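Pseudouridylate synthase RPUSD4, mitochondrial (Homo sapiens, PDB 5UBA) catalyses the isomerization of uridine to pseudouridine in mitochondrial RNAs, including a position in 16S ribosomal RNA needed for mitochondrial ribosome assembly. Local coordinates at residues I248-P260 with L269-S282. Residues are numbered along the deposited sequence; the frame is centred on the assembly and turned at random. Where two conformers were deposited one is given.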
loop_
_atom_site.group_PDB
_atom_site.type_symbol
_atom_site.label_atom_id
_atom_site.label_comp_id
_atom_site.label_asym_id
_atom_site.label_seq_id
_atom_site.Cartn_x
_atom_site.Cartn_y
_atom_site.Cartn_z
ATOM N N ILE A 248 4.717 -1.143 -16.096
ATOM C CA ILE A 248 3.442 -1.110 -15.398
ATOM C C ILE A 248 3.747 -0.794 -13.914
ATOM O O ILE A 248 4.561 -1.487 -13.300
ATOM C CB ILE A 248 2.699 -2.449 -15.480
ATOM C CG1 ILE A 248 2.306 -2.755 -16.930
ATOM C CG2 ILE A 248 1.456 -2.472 -14.604
ATOM C CD1 ILE A 248 1.897 -4.176 -17.166
ATOM N N PRO A 249 3.082 0.234 -13.364
ATOM C CA PRO A 249 3.276 0.539 -11.939
ATOM C C PRO A 249 2.584 -0.460 -11.028
ATOM O O PRO A 249 1.608 -1.102 -11.415
ATOM C CB PRO A 249 2.613 1.886 -11.766
ATOM C CG PRO A 249 1.526 1.872 -12.777
ATOM C CD PRO A 249 2.127 1.176 -13.967
ATOM N N LEU A 250 3.069 -0.563 -9.804
ATOM C CA LEU A 250 2.300 -1.276 -8.771
ATOM C C LEU A 250 0.919 -0.644 -8.605
ATOM O O LEU A 250 0.767 0.568 -8.721
ATOM C CB LEU A 250 3.041 -1.221 -7.449
ATOM C CG LEU A 250 2.548 -2.178 -6.366
ATOM C CD1 LEU A 250 2.887 -3.638 -6.676
ATOM C CD2 LEU A 250 3.162 -1.746 -5.048
ATOM N N HIS A 251 -0.099 -1.483 -8.369
ATOM C CA HIS A 251 -1.481 -1.064 -8.149
ATOM C C HIS A 251 -1.869 -1.386 -6.708
ATOM O O HIS A 251 -2.621 -2.328 -6.441
ATOM C CB HIS A 251 -2.443 -1.738 -9.133
ATOM C CG HIS A 251 -2.329 -1.222 -10.535
ATOM N ND1 HIS A 251 -1.174 -1.330 -11.277
ATOM C CD2 HIS A 251 -3.241 -0.628 -11.324
ATOM C CE1 HIS A 251 -1.389 -0.797 -12.476
ATOM N NE2 HIS A 251 -2.624 -0.345 -12.518
ATOM N N LEU A 252 -1.386 -0.565 -5.786
ATOM C CA LEU A 252 -1.663 -0.711 -4.341
ATOM C C LEU A 252 -1.971 0.650 -3.737
ATOM O O LEU A 252 -1.086 1.504 -3.670
ATOM C CB LEU A 252 -0.500 -1.380 -3.631
ATOM C CG LEU A 252 -0.638 -1.566 -2.109
ATOM C CD1 LEU A 252 -1.835 -2.453 -1.780
ATOM C CD2 LEU A 252 0.619 -2.170 -1.519
ATOM N N HIS A 253 -3.218 0.842 -3.336
ATOM C CA HIS A 253 -3.752 2.118 -2.874
ATOM C C HIS A 253 -4.231 2.027 -1.416
ATOM O O HIS A 253 -5.034 1.143 -1.077
ATOM C CB HIS A 253 -4.920 2.497 -3.767
ATOM C CG HIS A 253 -5.589 3.781 -3.397
ATOM N ND1 HIS A 253 -4.954 5.015 -3.465
ATOM C CD2 HIS A 253 -6.850 4.024 -2.977
ATOM C CE1 HIS A 253 -5.818 5.953 -3.128
ATOM N NE2 HIS A 253 -6.971 5.388 -2.816
ATOM N N ALA A 254 -3.758 2.970 -0.593
ATOM C CA ALA A 254 -4.253 3.123 0.777
ATOM C C ALA A 254 -5.574 3.885 0.670
ATOM O O ALA A 254 -5.625 5.116 0.521
ATOM C CB ALA A 254 -3.230 3.864 1.630
ATOM N N ARG A 255 -6.651 3.102 0.659
ATOM C CA ARG A 255 -7.991 3.581 0.398
ATOM C C ARG A 255 -8.647 4.260 1.577
ATOM O O ARG A 255 -9.372 5.246 1.415
ATOM C CB ARG A 255 -8.854 2.392 -0.053
ATOM C CG ARG A 255 -10.319 2.691 -0.237
ATOM C CD ARG A 255 -10.544 3.625 -1.382
ATOM N NE ARG A 255 -11.955 3.684 -1.707
ATOM C CZ ARG A 255 -12.459 4.409 -2.695
ATOM N NH1 ARG A 255 -11.670 5.151 -3.470
ATOM N NH2 ARG A 255 -13.778 4.372 -2.920
ATOM N N GLN A 256 -8.502 3.677 2.750
ATOM C CA GLN A 256 -9.237 4.154 3.907
ATOM C C GLN A 256 -8.442 3.978 5.194
ATOM O O GLN A 256 -7.750 2.980 5.359
ATOM C CB GLN A 256 -10.547 3.373 4.006
ATOM C CG GLN A 256 -11.435 3.680 5.198
ATOM C CD GLN A 256 -12.766 2.972 5.103
ATOM O OE1 GLN A 256 -12.829 1.804 4.688
ATOM N NE2 GLN A 256 -13.849 3.668 5.476
ATOM N N LEU A 257 -8.612 4.925 6.125
ATOM C CA LEU A 257 -8.126 4.815 7.497
ATOM C C LEU A 257 -9.235 5.209 8.426
ATOM O O LEU A 257 -9.853 6.251 8.209
ATOM C CB LEU A 257 -6.981 5.797 7.760
ATOM C CG LEU A 257 -5.581 5.511 7.299
ATOM C CD1 LEU A 257 -4.653 6.610 7.800
ATOM C CD2 LEU A 257 -5.086 4.144 7.787
ATOM N N ILE A 258 -9.494 4.414 9.457
ATOM C CA ILE A 258 -10.474 4.811 10.474
ATOM C C ILE A 258 -9.680 4.962 11.775
ATOM O O ILE A 258 -9.120 3.984 12.278
ATOM C CB ILE A 258 -11.643 3.823 10.626
ATOM C CG1 ILE A 258 -12.295 3.533 9.259
ATOM C CG2 ILE A 258 -12.666 4.390 11.622
ATOM C CD1 ILE A 258 -13.359 2.452 9.316
ATOM N N LEU A 259 -9.602 6.200 12.266
ATOM C CA LEU A 259 -8.839 6.544 13.467
ATOM C C LEU A 259 -9.839 6.711 14.608
ATOM O O LEU A 259 -10.856 7.376 14.433
ATOM C CB LEU A 259 -8.114 7.883 13.305
ATOM C CG LEU A 259 -6.915 8.024 12.389
ATOM C CD1 LEU A 259 -6.542 9.501 12.251
ATOM C CD2 LEU A 259 -5.745 7.270 12.977
ATOM N N PRO A 260 -9.546 6.139 15.785
ATOM C CA PRO A 260 -10.388 6.446 16.942
ATOM C C PRO A 260 -10.279 7.920 17.328
ATOM O O PRO A 260 -9.381 8.637 16.851
ATOM C CB PRO A 260 -9.848 5.518 18.044
ATOM C CG PRO A 260 -8.502 5.115 17.611
ATOM C CD PRO A 260 -8.417 5.263 16.114
ATOM N N LEU A 269 -12.593 9.224 13.092
ATOM C CA LEU A 269 -12.294 9.920 11.864
ATOM C C LEU A 269 -12.148 8.854 10.770
ATOM O O LEU A 269 -11.300 7.987 10.889
ATOM C CB LEU A 269 -11.008 10.717 12.023
ATOM C CG LEU A 269 -10.631 11.653 10.881
ATOM C CD1 LEU A 269 -11.774 12.552 10.437
ATOM C CD2 LEU A 269 -9.429 12.482 11.302
ATOM N N ASN A 270 -12.983 8.928 9.742
ATOM C CA ASN A 270 -13.089 7.916 8.701
ATOM C C ASN A 270 -12.649 8.561 7.398
ATOM O O ASN A 270 -13.401 9.301 6.770
ATOM C CB ASN A 270 -14.536 7.421 8.643
ATOM C CG ASN A 270 -14.731 6.270 7.674
ATOM O OD1 ASN A 270 -14.111 6.216 6.607
ATOM N ND2 ASN A 270 -15.635 5.345 8.035
ATOM N N LEU A 271 -11.405 8.285 7.009
ATOM C CA LEU A 271 -10.728 8.980 5.909
ATOM C C LEU A 271 -10.702 8.077 4.703
ATOM O O LEU A 271 -10.276 6.914 4.812
ATOM C CB LEU A 271 -9.289 9.308 6.323
ATOM C CG LEU A 271 -9.161 10.208 7.562
ATOM C CD1 LEU A 271 -7.793 10.124 8.185
ATOM C CD2 LEU A 271 -9.453 11.673 7.271
ATOM N N VAL A 272 -11.167 8.561 3.553
ATOM C CA VAL A 272 -11.168 7.760 2.328
ATOM C C VAL A 272 -10.601 8.586 1.186
ATOM O O VAL A 272 -10.933 9.773 1.077
ATOM C CB VAL A 272 -12.579 7.247 1.985
ATOM C CG1 VAL A 272 -12.605 6.531 0.629
ATOM C CG2 VAL A 272 -13.086 6.331 3.093
ATOM N N CYS A 273 -9.779 7.950 0.336
ATOM C CA CYS A 273 -9.080 8.589 -0.785
ATOM C C CYS A 273 -9.496 7.963 -2.109
ATOM O O CYS A 273 -9.453 6.735 -2.271
ATOM C CB CYS A 273 -7.550 8.452 -0.623
ATOM S SG CYS A 273 -6.615 9.440 -1.785
ATOM N N LYS A 274 -9.839 8.820 -3.077
ATOM C CA LYS A 274 -10.071 8.373 -4.447
ATOM C C LYS A 274 -8.905 7.568 -4.988
ATOM O O LYS A 274 -7.735 7.807 -4.662
ATOM C CB LYS A 274 -10.283 9.580 -5.394
ATOM C CG LYS A 274 -9.055 10.439 -5.618
ATOM C CD LYS A 274 -9.308 11.654 -6.507
ATOM C CE LYS A 274 -8.065 12.526 -6.621
ATOM N NZ LYS A 274 -6.886 11.804 -7.178
ATOM N N LEU A 275 -9.222 6.655 -5.909
ATOM C CA LEU A 275 -8.181 5.926 -6.591
ATOM C C LEU A 275 -7.438 6.840 -7.557
ATOM O O LEU A 275 -8.058 7.767 -8.130
ATOM C CB LEU A 275 -8.773 4.779 -7.412
ATOM C CG LEU A 275 -9.319 3.573 -6.660
ATOM C CD1 LEU A 275 -10.167 2.704 -7.586
ATOM C CD2 LEU A 275 -8.189 2.784 -6.041
ATOM N N PRO A 276 -6.150 6.583 -7.777
ATOM C CA PRO A 276 -5.425 7.342 -8.811
ATOM C C PRO A 276 -5.973 7.040 -10.198
ATOM O O PRO A 276 -6.483 5.951 -10.442
ATOM C CB PRO A 276 -3.978 6.868 -8.694
ATOM C CG PRO A 276 -3.921 5.905 -7.570
ATOM C CD PRO A 276 -5.292 5.601 -7.088
ATOM N N ARG A 277 -5.881 8.010 -11.093
ATOM C CA ARG A 277 -6.416 7.826 -12.438
ATOM C C ARG A 277 -5.830 6.590 -13.153
ATOM O O ARG A 277 -6.570 5.879 -13.844
ATOM C CB ARG A 277 -6.241 9.105 -13.251
ATOM C CG ARG A 277 -7.233 10.183 -12.850
ATOM C CD ARG A 277 -8.661 9.827 -13.221
ATOM N N PHE A 278 -4.545 6.283 -12.957
ATOM C CA PHE A 278 -3.956 5.090 -13.591
ATOM C C PHE A 278 -4.623 3.781 -13.143
ATOM O O PHE A 278 -4.774 2.826 -13.896
ATOM C CB PHE A 278 -2.445 4.997 -13.436
ATOM C CG PHE A 278 -1.964 4.521 -12.091
ATOM C CD1 PHE A 278 -1.740 3.170 -11.839
ATOM C CD2 PHE A 278 -1.663 5.431 -11.094
ATOM C CE1 PHE A 278 -1.259 2.743 -10.609
ATOM C CE2 PHE A 278 -1.202 5.003 -9.848
ATOM C CZ PHE A 278 -0.992 3.650 -9.627
ATOM N N PHE A 279 -4.985 3.755 -11.875
ATOM C CA PHE A 279 -5.613 2.590 -11.269
ATOM C C PHE A 279 -7.035 2.476 -11.795
ATOM O O PHE A 279 -7.470 1.385 -12.163
ATOM C CB PHE A 279 -5.515 2.772 -9.723
ATOM C CG PHE A 279 -5.843 1.544 -8.871
ATOM C CD1 PHE A 279 -7.027 0.800 -9.007
ATOM C CD2 PHE A 279 -4.982 1.212 -7.832
ATOM C CE1 PHE A 279 -7.300 -0.271 -8.154
ATOM C CE2 PHE A 279 -5.269 0.155 -6.972
ATOM C CZ PHE A 279 -6.417 -0.571 -7.134
ATOM N N VAL A 280 -7.759 3.594 -11.828
ATOM C CA VAL A 280 -9.100 3.642 -12.430
ATOM C C VAL A 280 -9.066 3.113 -13.875
ATOM O O VAL A 280 -9.953 2.333 -14.277
ATOM C CB VAL A 280 -9.682 5.052 -12.401
ATOM C CG1 VAL A 280 -11.007 5.104 -13.151
ATOM C CG2 VAL A 280 -9.897 5.508 -10.958
ATOM N N HIS A 281 -8.054 3.529 -14.629
ATOM C CA HIS A 281 -7.898 3.110 -16.029
ATOM C C HIS A 281 -7.699 1.608 -16.123
ATOM O O HIS A 281 -8.398 0.938 -16.888
ATOM C CB HIS A 281 -6.728 3.842 -16.681
ATOM C CG HIS A 281 -6.549 3.521 -18.132
ATOM N ND1 HIS A 281 -7.398 3.994 -19.108
ATOM C CD2 HIS A 281 -5.611 2.784 -18.768
ATOM C CE1 HIS A 281 -6.994 3.550 -20.286
ATOM N NE2 HIS A 281 -5.909 2.821 -20.109
ATOM N N SER A 282 -6.773 1.070 -15.335
ATOM C CA SER A 282 -6.522 -0.385 -15.316
ATOM C C SER A 282 -7.796 -1.175 -14.927
ATOM O O SER A 282 -8.097 -2.203 -15.522
ATOM C CB SER A 282 -5.396 -0.725 -14.357
ATOM O OG SER A 282 -4.165 -0.201 -14.813
HETATM O O HOH W 1 -16.733 2.965 6.493
#
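His253 points its ring across to the extended segment after strand 269-272, ahead of helix 277-285. Its CG lies anti to the backbone N (chi1 179°), which carries NE2 to Cys273 O at 2.9 Å in a nearly straight bond. The oxygen lies in the ring plane, but NE2 sits above the carbonyl plane. Leu275 CA and Pro276 CD make CH-pi contacts over one face of the ring, and ND1 hydrogen-bonds Thr87 OG1, so both ring nitrogens are held. A leucine here would probably cost Cys273 O its straight hydrogen bond, leaving the weak one from Arg255 NH1, and take the ring partner from Thr87 OG1. Nearer the start of helix 277-285, the edge of Phe278 meets the face of His251, with the planes at 76°. His251 NE2 also hydrogen-bonds Ser282 OG at 2.8 Å. At the other end, Gln256 NE2 donates to Asn270 OD1 at 2.8 Å, and a water joins both amide nitrogens. Leu252 lies about 6 Å from Asp83, the probable active-site residue, between side chains. Strand 269-272 pairs with 252-259 as an antiparallel hairpin, and 252-259 in turn pairs with 112-120 and 86-87. Arg255 and Gln256 form a classic beta bulge opposite Lys114. Leu257 and Leu271 pack on strand 89-93, while Phe279 reaches strand 112-120.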